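Local coordinates for botulinum neurotoxin type C1 (Clostridium botulinum, PDB 3N7K), which probably binds gangliosides such as GD1b on nerve cells through this receptor-binding part of the toxin heavy chain, at residues M152-I157 and I164-V169; I181-N186 and M203-F208; K286-N291 and G300-F305; T330-A335 and T402-N407. All coordinates share one frame; numbering follows the deposited sequence.

In the fold
Followed from the N terminus, the four contacts come in series, each closing before the next opens, and none overlaps or crosses another. Contact 1 closes a tight hairpin, with six residues between its segments. Contact 2 follows after a short connection and spans 16 residues; it packs one sheet of the N-terminal, concanavalin-like half on the other, and its centre lies about 23 Å from that of contact 1. The chain then passes into the trefoil-like C-terminal half. There contact 3 pairs strands across an eight-residue loop, and contact 4 joins strands separated by 66 residues. Their centres are about 22 Å apart and both belong to one sheet.

Contact 1: M152-I157 and I164-V169; sequences MGNMKI and IDTIKV
Backbone hydrogen bonds carry the pairing of Met152-Ile157 with Ile164-Val169. Met155 N gives a nearly straight bond to Ile167 O (2.7 Å), and Ile157 answers with both its polar atoms: its N reaches Asp165 O at 3.2 Å, while its O takes the N-H of Ile164 at 2.9 Å. With Ile164 and Asp165 both set against Ile157, the second strand holds an extra residue here, a classic beta bulge. At the far end Gly153 O is gripped twice. Val169 N comes almost head-on to Gly153 O at 3.0 Å, and Lys168 NZ reaches the same Gly153 O from the flank, in the carbonyl plane on a lone pair, at 3.2 Å. The lysine gets there because its chain, which leaves CA with CG anti to N, bends at chi2 (55°) and folds back over the glycine.

Apolar contacts line one face. Met155 and Ile167 lie side by side and point the same way, CB of the methionine 3.8 Å from CG2 of the isoleucine; Val169 CG2 touches the same Met155 CB at 3.6 Å. Further along, Ile157 CG2 rests on Asp165 CB at 3.8 Å. This face is covered by strand 122-129, where Ile126 touches Ile157, Asp165 and Ile167. The other face is more polar, with Lys156 running alongside Thr166, and the lysine amine makes a long, weak ion pair with Glu214.

Antiparallel strands joined by a short turn make this a beta hairpin with a classic bulge, at the edge of one sheet in the concanavalin-like half of the receptor-binding domain.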
loop_
_atom_site.group_PDB
_atom_site.type_symbol
_atom_site.label_atom_id
_atom_site.label_comp_id
_atom_site.label_asym_id
_atom_site.label_seq_id
_atom_site.Cartn_x
_atom_site.Cartn_y
_atom_site.Cartn_z
ATOM N N MET A 152 -18.737 4.135 26.717
ATOM C CA MET A 152 -19.269 5.392 27.234
ATOM C C MET A 152 -18.948 6.581 26.333
ATOM O O MET A 152 -18.925 7.724 26.790
ATOM C CB MET A 152 -18.709 5.645 28.630
ATOM C CG MET A 152 -19.245 4.678 29.667
ATOM S SD MET A 152 -20.979 5.015 29.991
ATOM C CE MET A 152 -21.836 3.961 28.779
ATOM N N GLY A 153 -18.701 6.304 25.054
ATOM C CA GLY A 153 -18.373 7.364 24.123
ATOM C C GLY A 153 -18.429 6.929 22.676
ATOM O O GLY A 153 -19.434 6.390 22.202
ATOM N N ASN A 154 -17.329 7.136 21.968
ATOM C CA ASN A 154 -17.288 6.799 20.560
ATOM C C ASN A 154 -16.530 5.546 20.111
ATOM O O ASN A 154 -15.629 5.031 20.778
ATOM C CB ASN A 154 -16.776 8.011 19.783
ATOM C CG ASN A 154 -17.731 9.184 19.848
ATOM O OD1 ASN A 154 -18.805 9.159 19.242
ATOM N ND2 ASN A 154 -17.351 10.220 20.593
ATOM N N MET A 155 -16.942 5.078 18.941
ATOM C CA MET A 155 -16.378 3.924 18.267
ATOM C C MET A 155 -15.830 4.503 16.964
ATOM O O MET A 155 -16.558 5.182 16.232
ATOM C CB MET A 155 -17.497 2.922 17.979
ATOM C CG MET A 155 -17.240 1.944 16.845
ATOM S SD MET A 155 -18.795 1.130 16.387
ATOM C CE MET A 155 -18.477 -0.555 16.878
ATOM N N LYS A 156 -14.549 4.272 16.687
ATOM C CA LYS A 156 -13.957 4.797 15.458
ATOM C C LYS A 156 -12.977 3.850 14.803
ATOM O O LYS A 156 -12.520 2.879 15.404
ATOM C CB LYS A 156 -13.252 6.138 15.703
ATOM C CG LYS A 156 -13.312 6.672 17.117
ATOM C CD LYS A 156 -12.808 8.103 17.124
ATOM C CE LYS A 156 -12.797 8.717 18.517
ATOM N NZ LYS A 156 -11.879 8.003 19.451
ATOM N N ILE A 157 -12.650 4.148 13.555
ATOM C CA ILE A 157 -11.719 3.332 12.809
ATOM C C ILE A 157 -10.749 4.224 12.047
ATOM O O ILE A 157 -11.147 5.240 11.491
ATOM C CB ILE A 157 -12.473 2.392 11.827
ATOM C CG1 ILE A 157 -11.466 1.598 10.993
ATOM C CG2 ILE A 157 -13.408 3.193 10.933
ATOM C CD1 ILE A 157 -12.086 0.499 10.175
ATOM N N ILE A 164 -11.039 7.675 9.888
ATOM C CA ILE A 164 -11.900 7.563 8.713
ATOM C C ILE A 164 -13.380 7.738 9.042
ATOM O O ILE A 164 -14.122 8.407 8.323
ATOM C CB ILE A 164 -11.724 6.184 8.033
ATOM C CG1 ILE A 164 -10.266 5.999 7.617
ATOM C CG2 ILE A 164 -12.648 6.056 6.840
ATOM C CD1 ILE A 164 -9.730 7.101 6.749
ATOM N N ASP A 165 -13.798 7.131 10.140
ATOM C CA ASP A 165 -15.178 7.169 10.549
ATOM C C ASP A 165 -15.210 7.234 12.070
ATOM O O ASP A 165 -14.306 6.735 12.742
ATOM C CB ASP A 165 -15.855 5.893 10.044
ATOM C CG ASP A 165 -17.350 6.030 9.937
ATOM O OD1 ASP A 165 -17.844 7.169 10.033
ATOM O OD2 ASP A 165 -18.030 5.002 9.747
ATOM N N THR A 166 -16.243 7.863 12.613
ATOM C CA THR A 166 -16.411 7.994 14.056
ATOM C C THR A 166 -17.903 7.852 14.320
ATOM O O THR A 166 -18.722 8.118 13.426
ATOM C CB THR A 166 -15.946 9.378 14.553
ATOM O OG1 THR A 166 -16.241 9.516 15.951
ATOM C CG2 THR A 166 -16.642 10.488 13.777
ATOM N N ILE A 167 -18.261 7.432 15.533
ATOM C CA ILE A 167 -19.669 7.267 15.880
ATOM C C ILE A 167 -19.902 6.994 17.364
ATOM O O ILE A 167 -19.035 6.450 18.057
ATOM C CB ILE A 167 -20.316 6.126 15.071
ATOM C CG1 ILE A 167 -21.819 6.066 15.355
ATOM C CG2 ILE A 167 -19.690 4.803 15.461
ATOM C CD1 ILE A 167 -22.521 7.405 15.246
ATOM N N LYS A 168 -21.084 7.375 17.842
ATOM C CA LYS A 168 -21.439 7.172 19.237
ATOM C C LYS A 168 -21.991 5.773 19.463
ATOM O O LYS A 168 -22.896 5.320 18.761
ATOM C CB LYS A 168 -22.458 8.227 19.680
ATOM C CG LYS A 168 -23.038 8.016 21.067
ATOM C CD LYS A 168 -21.972 7.896 22.141
ATOM C CE LYS A 168 -22.602 7.507 23.467
ATOM N NZ LYS A 168 -21.606 7.073 24.478
ATOM N N VAL A 169 -21.416 5.084 20.438
ATOM C CA VAL A 169 -21.849 3.736 20.781
ATOM C C VAL A 169 -23.188 3.837 21.507
ATOM O O VAL A 169 -23.349 4.643 22.427
ATOM C CB VAL A 169 -20.821 3.035 21.701
ATOM C CG1 VAL A 169 -21.382 1.749 22.213
ATOM C CG2 VAL A 169 -19.543 2.763 20.947
#

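Contact 2: I181-N186 and M203-F208; sequences ITFEIN and MWIRDF
Different chi1 values bring the rings of Phe183 and Phe208 together across the gap between their strands. Phe183 turns CG anti to its carbonyl carbon (chi1 -66°), whereas Phe208 carries CG anti to N (chi1 179°). The result is a T-shaped stack: the edge of Phe183 points into the face of Phe208, with the planes at 86° and the centroids 5.1 Å apart. Phe183 CZ stands over the centre of the Phe208 ring and comes to 3.7 Å from its CG.

Aliphatic groups complete the layer. CD1 of Ile181 approaches Phe208 CE2 at 4.1 Å, and Ile205 CG2 meets Phe183 CE1 at the same distance. At the other end of the contact, the Ile185 CD1 methyl sits against the Met203 side chain, 3.5 Å from CB and 3.6 Å from SD.

The two strand segments run antiparallel with their axes 9.1 Å apart, too far for backbone pairing, so they meet by side chains as layers of a beta sandwich. Strand 180-187 bonds to strands 55-59 and 91-93 of its own sheet. From the facing sheet, Leu11 of strand 7-13 touches both phenylalanines, and Leu46 of strand 44-47 touches Phe183 and Met203.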
loop_
_atom_site.group_PDB
_atom_site.type_symbol
_atom_site.label_atom_id
_atom_site.label_comp_id
_atom_site.label_asym_id
_atom_site.label_seq_id
_atom_site.Cartn_x
_atom_site.Cartn_y
_atom_site.Cartn_z
ATOM N N ILE A 181 -11.121 -15.544 18.412
ATOM C CA ILE A 181 -10.986 -14.693 17.243
ATOM C C ILE A 181 -10.553 -15.676 16.158
ATOM O O ILE A 181 -9.510 -16.325 16.299
ATOM C CB ILE A 181 -9.866 -13.656 17.429
ATOM C CG1 ILE A 181 -10.058 -12.907 18.746
ATOM C CG2 ILE A 181 -9.844 -12.702 16.245
ATOM C CD1 ILE A 181 -8.944 -11.941 19.059
ATOM N N THR A 182 -11.347 -15.801 15.094
ATOM C CA THR A 182 -11.021 -16.731 14.012
ATOM C C THR A 182 -10.694 -16.031 12.701
ATOM O O THR A 182 -11.558 -15.405 12.086
ATOM C CB THR A 182 -12.185 -17.731 13.731
ATOM O OG1 THR A 182 -12.523 -18.449 14.924
ATOM C CG2 THR A 182 -11.773 -18.735 12.676
ATOM N N PHE A 183 -9.439 -16.139 12.280
ATOM C CA PHE A 183 -9.001 -15.551 11.020
ATOM C C PHE A 183 -9.296 -16.569 9.926
ATOM O O PHE A 183 -8.879 -17.717 10.017
ATOM C CB PHE A 183 -7.496 -15.273 11.045
ATOM C CG PHE A 183 -7.089 -14.210 12.024
ATOM C CD1 PHE A 183 -6.618 -12.977 11.577
ATOM C CD2 PHE A 183 -7.189 -14.432 13.392
ATOM C CE1 PHE A 183 -6.255 -11.982 12.474
ATOM C CE2 PHE A 183 -6.832 -13.446 14.300
ATOM C CZ PHE A 183 -6.363 -12.215 13.837
ATOM N N GLU A 184 -10.014 -16.143 8.896
ATOM C CA GLU A 184 -10.362 -17.014 7.785
ATOM C C GLU A 184 -11.306 -16.278 6.833
ATOM O O GLU A 184 -12.256 -15.637 7.270
ATOM C CB GLU A 184 -11.029 -18.290 8.311
ATOM C CG GLU A 184 -11.591 -19.203 7.233
ATOM C CD GLU A 184 -12.401 -20.356 7.815
ATOM O OE1 GLU A 184 -13.293 -20.075 8.656
ATOM O OE2 GLU A 184 -12.150 -21.536 7.427
ATOM N N ILE A 185 -11.029 -16.359 5.534
ATOM C CA ILE A 185 -11.869 -15.710 4.532
ATOM C C ILE A 185 -13.159 -16.520 4.327
ATOM O O ILE A 185 -13.104 -17.686 3.939
ATOM C CB ILE A 185 -11.144 -15.617 3.170
ATOM C CG1 ILE A 185 -9.778 -14.941 3.326
ATOM C CG2 ILE A 185 -12.009 -14.867 2.179
ATOM C CD1 ILE A 185 -9.843 -13.494 3.713
ATOM N N ASN A 186 -14.315 -15.909 4.584
ATOM C CA ASN A 186 -15.594 -16.597 4.405
ATOM C C ASN A 186 -16.665 -15.760 3.739
ATOM O O ASN A 186 -17.052 -14.711 4.248
ATOM C CB ASN A 186 -16.113 -17.101 5.742
ATOM C CG ASN A 186 -15.324 -18.265 6.242
ATOM O OD1 ASN A 186 -15.164 -19.264 5.530
ATOM N ND2 ASN A 186 -14.809 -18.156 7.463
ATOM N N MET A 203 -5.503 -12.925 1.608
ATOM C CA MET A 203 -5.491 -11.903 2.637
ATOM C C MET A 203 -4.199 -12.093 3.412
ATOM O O MET A 203 -3.852 -13.222 3.760
ATOM C CB MET A 203 -6.691 -12.062 3.574
ATOM C CG MET A 203 -6.623 -11.157 4.814
ATOM S SD MET A 203 -8.031 -11.314 5.949
ATOM C CE MET A 203 -7.639 -12.781 6.885
ATOM N N TRP A 204 -3.486 -10.998 3.665
ATOM C CA TRP A 204 -2.230 -11.038 4.415
ATOM C C TRP A 204 -2.395 -10.270 5.709
ATOM O O TRP A 204 -2.899 -9.156 5.701
ATOM C CB TRP A 204 -1.103 -10.391 3.615
ATOM C CG TRP A 204 -0.596 -11.206 2.466
ATOM C CD1 TRP A 204 0.538 -11.968 2.435
ATOM C CD2 TRP A 204 -1.161 -11.276 1.157
ATOM N NE1 TRP A 204 0.720 -12.498 1.185
ATOM C CE2 TRP A 204 -0.309 -12.090 0.379
ATOM C CE3 TRP A 204 -2.306 -10.725 0.562
ATOM C CZ2 TRP A 204 -0.565 -12.367 -0.969
ATOM C CZ3 TRP A 204 -2.560 -10.997 -0.771
ATOM C CH2 TRP A 204 -1.692 -11.812 -1.525
ATOM N N ILE A 205 -1.960 -10.858 6.817
ATOM C CA ILE A 205 -2.066 -10.200 8.117
ATOM C C ILE A 205 -0.712 -10.130 8.821
ATOM O O ILE A 205 0.114 -11.035 8.698
ATOM C CB ILE A 205 -3.083 -10.926 9.031
ATOM C CG1 ILE A 205 -4.462 -10.920 8.364
ATOM C CG2 ILE A 205 -3.146 -10.248 10.410
ATOM C CD1 ILE A 205 -5.009 -9.543 8.111
ATOM N N ARG A 206 -0.503 -9.055 9.572
ATOM C CA ARG A 206 0.752 -8.831 10.264
ATOM C C ARG A 206 0.545 -7.970 11.499
ATOM O O ARG A 206 -0.132 -6.938 11.453
ATOM C CB ARG A 206 1.724 -8.117 9.335
ATOM C CG ARG A 206 2.620 -7.188 10.080
ATOM C CD ARG A 206 3.119 -6.050 9.245
ATOM N NE ARG A 206 4.038 -5.259 10.049
ATOM C CZ ARG A 206 4.577 -4.107 9.672
ATOM N NH1 ARG A 206 5.408 -3.473 10.492
ATOM N NH2 ARG A 206 4.292 -3.587 8.486
ATOM N N ASP A 207 1.156 -8.398 12.599
ATOM C CA ASP A 207 1.080 -7.705 13.885
ATOM C C ASP A 207 -0.327 -7.318 14.306
ATOM O O ASP A 207 -0.654 -6.135 14.384
ATOM C CB ASP A 207 1.956 -6.453 13.872
ATOM C CG ASP A 207 3.421 -6.773 13.653
ATOM O OD1 ASP A 207 3.932 -7.686 14.336
ATOM O OD2 ASP A 207 4.054 -6.101 12.807
ATOM N N PHE A 208 -1.152 -8.323 14.576
ATOM C CA PHE A 208 -2.508 -8.081 15.014
ATOM C C PHE A 208 -2.454 -7.872 16.524
ATOM O O PHE A 208 -2.002 -8.746 17.251
ATOM C CB PHE A 208 -3.400 -9.276 14.689
ATOM C CG PHE A 208 -4.819 -9.105 15.148
ATOM C CD1 PHE A 208 -5.745 -8.450 14.355
ATOM C CD2 PHE A 208 -5.230 -9.596 16.389
ATOM C CE1 PHE A 208 -7.060 -8.293 14.793
ATOM C CE2 PHE A 208 -6.543 -9.440 16.831
ATOM C CZ PHE A 208 -7.456 -8.791 16.038
#

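Contact 3: K286-N291 and G300-F305; sequences KRIRGN and GDILYF
A classic beta bulge interrupts the antiparallel pairing of Lys286-Asn291 with Gly300-Phe305, and it centres on Ile302. Ile302 O accepts the backbone N of Ile288 at 2.8 Å and the backbone N of Arg289 at 3.3 Å, both arriving from the same face of the carbonyl plane. Ile302 N answers with a bond to Arg289 O at 3.1 Å, on a lone pair. Before the bulge the pairing is regular, with Lys286 N bonded to Tyr304 O at 2.9 Å.

Side-chain packing follows this register. Lys286 lays CB over one face of the Tyr304 ring in a CH-pi contact, 3.3 Å from the centroid; its chain then bends at chi2 and chi3, and NZ bonds to Asn244. The two strands belong to the sheet of the trefoil-like half of the domain, and the extra residue falls where the chain turns a corner at Ile288. At this corner Ile288 crosses Ile302 at about a right angle, CB to CG2 3.9 Å, while its CD1 meets the edge of Tyr304 at CD1, 3.8 Å away. Arg289 sets one face of its guanidinium on the Ile302 CD1 methyl, and NH1 bonds to the carbonyl O of Asn372. The carboxylate of Asp301 packs against Gly290 CA, and OD2 is hydrogen-bonded by Tyr243 OH and by the backbone N of Arg298.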
loop_
_atom_site.group_PDB
_atom_site.type_symbol
_atom_site.label_atom_id
_atom_site.label_comp_id
_atom_site.label_asym_id
_atom_site.label_seq_id
_atom_site.Cartn_x
_atom_site.Cartn_y
_atom_site.Cartn_z
ATOM N N LYS A 286 18.395 0.422 -10.925
ATOM C CA LYS A 286 19.787 0.035 -10.710
ATOM C C LYS A 286 20.451 0.901 -9.643
ATOM O O LYS A 286 20.431 2.129 -9.740
ATOM C CB LYS A 286 20.536 0.156 -12.034
ATOM C CG LYS A 286 19.862 -0.600 -13.194
ATOM C CD LYS A 286 19.754 -2.117 -12.905
ATOM C CE LYS A 286 21.156 -2.750 -12.758
ATOM N NZ LYS A 286 21.185 -4.225 -12.510
ATOM N N ARG A 287 21.046 0.263 -8.631
ATOM C CA ARG A 287 21.697 0.990 -7.532
ATOM C C ARG A 287 23.105 1.475 -7.794
ATOM O O ARG A 287 23.900 0.793 -8.415
ATOM C CB ARG A 287 21.740 0.139 -6.268
ATOM C CG ARG A 287 22.502 0.795 -5.126
ATOM C CD ARG A 287 22.618 -0.141 -3.935
ATOM N NE ARG A 287 23.519 -1.263 -4.188
ATOM C CZ ARG A 287 23.356 -2.477 -3.666
ATOM N NH1 ARG A 287 24.223 -3.445 -3.937
ATOM N NH2 ARG A 287 22.311 -2.732 -2.887
ATOM N N ILE A 288 23.416 2.655 -7.282
ATOM C CA ILE A 288 24.746 3.224 -7.437
ATOM C C ILE A 288 25.381 3.334 -6.049
ATOM O O ILE A 288 26.549 2.991 -5.859
ATOM C CB ILE A 288 24.665 4.603 -8.146
ATOM C CG1 ILE A 288 24.361 4.380 -9.629
ATOM C CG2 ILE A 288 25.962 5.389 -7.958
ATOM C CD1 ILE A 288 24.037 5.626 -10.389
ATOM N N ARG A 289 24.594 3.799 -5.081
ATOM C CA ARG A 289 25.036 3.917 -3.693
ATOM C C ARG A 289 23.868 3.612 -2.757
ATOM O O ARG A 289 22.817 4.230 -2.843
ATOM C CB ARG A 289 25.582 5.315 -3.401
ATOM C CG ARG A 289 25.832 5.532 -1.918
ATOM C CD ARG A 289 26.837 6.629 -1.634
ATOM N NE ARG A 289 26.325 7.992 -1.769
ATOM C CZ ARG A 289 25.158 8.430 -1.290
ATOM N NH1 ARG A 289 24.810 9.704 -1.457
ATOM N NH2 ARG A 289 24.316 7.599 -0.683
ATOM N N GLY A 290 24.060 2.650 -1.866
ATOM C CA GLY A 290 23.014 2.262 -0.938
ATOM C C GLY A 290 23.526 1.109 -0.104
ATOM O O GLY A 290 24.721 0.825 -0.134
ATOM N N ASN A 291 22.649 0.437 0.637
ATOM C CA ASN A 291 23.097 -0.677 1.467
ATOM C C ASN A 291 23.357 -1.913 0.623
ATOM O O ASN A 291 22.426 -2.583 0.181
ATOM C CB ASN A 291 22.074 -0.996 2.562
ATOM C CG ASN A 291 22.597 -2.021 3.554
ATOM O OD1 ASN A 291 22.141 -3.160 3.586
ATOM N ND2 ASN A 291 23.582 -1.620 4.358
ATOM N N GLY A 300 17.550 8.339 -0.219
ATOM C CA GLY A 300 18.916 8.824 -0.277
ATOM C C GLY A 300 19.787 7.968 -1.180
ATOM O O GLY A 300 20.905 8.359 -1.529
ATOM N N ASP A 301 19.282 6.791 -1.547
ATOM C CA ASP A 301 20.010 5.885 -2.428
ATOM C C ASP A 301 20.147 6.507 -3.815
ATOM O O ASP A 301 19.185 7.092 -4.326
ATOM C CB ASP A 301 19.257 4.564 -2.556
ATOM C CG ASP A 301 19.613 3.579 -1.471
ATOM O OD1 ASP A 301 20.154 4.010 -0.426
ATOM O OD2 ASP A 301 19.336 2.373 -1.664
ATOM N N ILE A 302 21.333 6.390 -4.419
ATOM C CA ILE A 302 21.559 6.919 -5.766
ATOM C C ILE A 302 21.358 5.757 -6.728
ATOM O O ILE A 302 21.685 4.611 -6.409
ATOM C CB ILE A 302 22.983 7.506 -5.956
ATOM C CG1 ILE A 302 23.215 8.688 -5.012
ATOM C CG2 ILE A 302 23.126 8.047 -7.364
ATOM C CD1 ILE A 302 23.138 8.341 -3.551
ATOM N N LEU A 303 20.827 6.058 -7.911
ATOM C CA LEU A 303 20.524 5.023 -8.895
ATOM C C LEU A 303 20.154 5.565 -10.278
ATOM O O LEU A 303 20.096 6.774 -10.493
ATOM C CB LEU A 303 19.346 4.207 -8.361
ATOM C CG LEU A 303 18.277 5.083 -7.686
ATOM C CD1 LEU A 303 17.470 5.841 -8.707
ATOM C CD2 LEU A 303 17.372 4.217 -6.859
ATOM N N TYR A 304 19.924 4.650 -11.215
ATOM C CA TYR A 304 19.473 5.005 -12.555
ATOM C C TYR A 304 18.412 3.986 -12.908
ATOM O O TYR A 304 18.126 3.081 -12.116
ATOM C CB TYR A 304 20.590 4.970 -13.600
ATOM C CG TYR A 304 21.331 3.665 -13.731
ATOM C CD1 TYR A 304 22.292 3.299 -12.786
ATOM C CD2 TYR A 304 21.116 2.817 -14.828
ATOM C CE1 TYR A 304 23.033 2.133 -12.925
ATOM C CE2 TYR A 304 21.848 1.640 -14.979
ATOM C CZ TYR A 304 22.808 1.310 -14.020
ATOM O OH TYR A 304 23.559 0.166 -14.143
ATOM N N PHE A 305 17.825 4.133 -14.087
ATOM C CA PHE A 305 16.777 3.224 -14.507
ATOM C C PHE A 305 17.051 2.672 -15.893
ATOM O O PHE A 305 17.454 3.401 -16.789
ATOM C CB PHE A 305 15.421 3.941 -14.503
ATOM C CG PHE A 305 15.103 4.630 -13.210
ATOM C CD1 PHE A 305 15.756 5.811 -12.852
ATOM C CD2 PHE A 305 14.181 4.084 -12.327
ATOM C CE1 PHE A 305 15.500 6.442 -11.620
ATOM C CE2 PHE A 305 13.917 4.699 -11.102
ATOM C CZ PHE A 305 14.581 5.882 -10.747
#

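Contact 4: T330-A335 and T402-N407; sequences TEDIYA and TVKQGN
Tyr334 and Gln405 cross at about a right angle, with the phenol ring and the amide plane 82° apart. The glutamine reaches the ring obliquely through its amide oxygen, Gln405 OE1 lying 2.9 Å from Tyr334 CE1, and NE2 has a weak hydrogen bond to Ser377 OG.

On the opposite face of the pairing, Ile333 lies obliquely across two neighbours. Its CD1 rests on Lys404 CB at 3.6 Å, and its other branch, CG2, meets Thr402 CG2 at 3.9 Å. Lys404 leaves with CG anti to N (chi1 164°) and bends at chi2 and chi4, which brings the amine round to Glu331. Lys404 NZ forms a salt bridge with Glu331 OE1 at 3.1 Å and also bonds to Gln405 O at 2.9 Å, so the charge is held between a carboxylate and a backbone carbonyl. Asp332 OD1, 4.4 Å from Lys404 NZ, probably adds to the negative field around it.

Between these two faces, Tyr334 and Val403 form a hydrogen-bonded pair: Val403 N reaches Tyr334 O at 2.8 Å, and Tyr334 N returns to Val403 O at 3.2 Å. Strand 396-404 also pairs with strand 376-387, and strand 333-340 with strand 313-318, placing this antiparallel ladder within the beta sheet of the trefoil-like half.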
loop_
_atom_site.group_PDB
_atom_site.type_symbol
_atom_site.label_atom_id
_atom_site.label_comp_id
_atom_site.label_asym_id
_atom_site.label_seq_id
_atom_site.Cartn_x
_atom_site.Cartn_y
_atom_site.Cartn_z
ATOM N N THR A 330 9.243 27.513 -20.099
ATOM C CA THR A 330 10.224 26.464 -19.910
ATOM C C THR A 330 11.170 26.937 -18.830
ATOM O O THR A 330 12.273 27.432 -19.142
ATOM C CB THR A 330 11.041 26.212 -21.179
ATOM O OG1 THR A 330 12.182 25.395 -20.854
ATOM C CG2 THR A 330 11.504 27.570 -21.795
ATOM N N GLU A 331 10.716 26.857 -17.571
ATOM C CA GLU A 331 11.575 27.267 -16.471
ATOM C C GLU A 331 12.915 26.624 -16.743
ATOM O O GLU A 331 13.709 27.139 -17.502
ATOM C CB GLU A 331 11.021 26.844 -15.085
ATOM C CG GLU A 331 10.273 27.981 -14.376
ATOM C CD GLU A 331 10.721 28.109 -12.943
ATOM O OE1 GLU A 331 11.957 28.184 -12.738
ATOM O OE2 GLU A 331 9.849 28.120 -12.042
ATOM N N ASP A 332 13.154 25.538 -16.049
ATOM C CA ASP A 332 14.363 24.768 -16.251
ATOM C C ASP A 332 13.881 23.367 -16.476
ATOM O O ASP A 332 14.300 22.436 -15.812
ATOM C CB ASP A 332 15.327 24.891 -15.048
ATOM C CG ASP A 332 15.834 26.333 -14.854
ATOM O OD1 ASP A 332 15.114 27.207 -14.290
ATOM O OD2 ASP A 332 16.962 26.599 -15.316
ATOM N N ILE A 333 12.990 23.241 -17.452
ATOM C CA ILE A 333 12.400 21.954 -17.781
ATOM C C ILE A 333 13.107 21.118 -18.841
ATOM O O ILE A 333 13.325 21.570 -19.966
ATOM C CB ILE A 333 10.917 22.123 -18.181
ATOM C CG1 ILE A 333 10.139 22.696 -17.001
ATOM C CG2 ILE A 333 10.322 20.786 -18.592
ATOM C CD1 ILE A 333 10.166 21.818 -15.773
ATOM N N TYR A 334 13.464 19.892 -18.460
ATOM C CA TYR A 334 14.132 18.974 -19.368
ATOM C C TYR A 334 13.349 17.685 -19.413
ATOM O O TYR A 334 12.909 17.185 -18.380
ATOM C CB TYR A 334 15.553 18.695 -18.903
ATOM C CG TYR A 334 16.297 19.955 -18.592
ATOM C CD1 TYR A 334 16.167 20.562 -17.348
ATOM C CD2 TYR A 334 17.086 20.576 -19.555
ATOM C CE1 TYR A 334 16.798 21.757 -17.066
ATOM C CE2 TYR A 334 17.724 21.782 -19.284
ATOM C CZ TYR A 334 17.572 22.365 -18.034
ATOM O OH TYR A 334 18.161 23.574 -17.748
ATOM N N ALA A 335 13.166 17.151 -20.613
ATOM C CA ALA A 335 12.421 15.911 -20.774
ATOM C C ALA A 335 13.324 14.745 -20.433
ATOM O O ALA A 335 14.544 14.864 -20.451
ATOM C CB ALA A 335 11.911 15.778 -22.212
ATOM N N THR A 402 9.452 14.578 -16.959
ATOM C CA THR A 402 10.355 15.716 -17.026
ATOM C C THR A 402 11.105 15.892 -15.727
ATOM O O THR A 402 10.802 15.263 -14.717
ATOM C CB THR A 402 9.608 17.037 -17.274
ATOM O OG1 THR A 402 8.595 17.184 -16.275
ATOM C CG2 THR A 402 8.983 17.078 -18.661
ATOM N N VAL A 403 12.088 16.776 -15.767
ATOM C CA VAL A 403 12.886 17.069 -14.598
ATOM C C VAL A 403 12.985 18.576 -14.487
ATOM O O VAL A 403 13.601 19.228 -15.333
ATOM C CB VAL A 403 14.311 16.488 -14.709
ATOM C CG1 VAL A 403 15.143 16.917 -13.514
ATOM C CG2 VAL A 403 14.246 14.969 -14.796
ATOM N N LYS A 404 12.342 19.126 -13.462
ATOM C CA LYS A 404 12.387 20.552 -13.225
ATOM C C LYS A 404 13.671 20.816 -12.452
ATOM O O LYS A 404 14.021 20.071 -11.532
ATOM C CB LYS A 404 11.179 21.003 -12.402
ATOM C CG LYS A 404 11.358 22.377 -11.790
ATOM C CD LYS A 404 10.181 23.296 -12.066
ATOM C CE LYS A 404 10.523 24.706 -11.622
ATOM N NZ LYS A 404 11.786 25.171 -12.280
ATOM N N GLN A 405 14.398 21.849 -12.859
ATOM C CA GLN A 405 15.621 22.202 -12.165
ATOM C C GLN A 405 15.443 23.614 -11.662
ATOM O O GLN A 405 14.313 24.025 -11.405
ATOM C CB GLN A 405 16.847 22.066 -13.075
ATOM C CG GLN A 405 17.144 20.612 -13.386
ATOM C CD GLN A 405 18.477 20.398 -14.047
ATOM O OE1 GLN A 405 18.780 20.999 -15.074
ATOM N NE2 GLN A 405 19.284 19.519 -13.465
ATOM N N GLY A 406 16.527 24.366 -11.534
ATOM C CA GLY A 406 16.377 25.700 -11.002
ATOM C C GLY A 406 15.879 25.464 -9.585
ATOM O O GLY A 406 16.401 24.582 -8.892
ATOM N N ASN A 407 14.874 26.223 -9.156
ATOM C CA ASN A 407 14.319 26.052 -7.818
ATOM C C ASN A 407 13.079 25.171 -7.896
ATOM O O ASN A 407 11.952 25.637 -8.068
ATOM C CB ASN A 407 13.991 27.409 -7.184
ATOM C CG ASN A 407 13.258 27.271 -5.871
ATOM O OD1 ASN A 407 13.617 26.449 -5.031
ATOM N ND2 ASN A 407 12.223 28.084 -5.681
#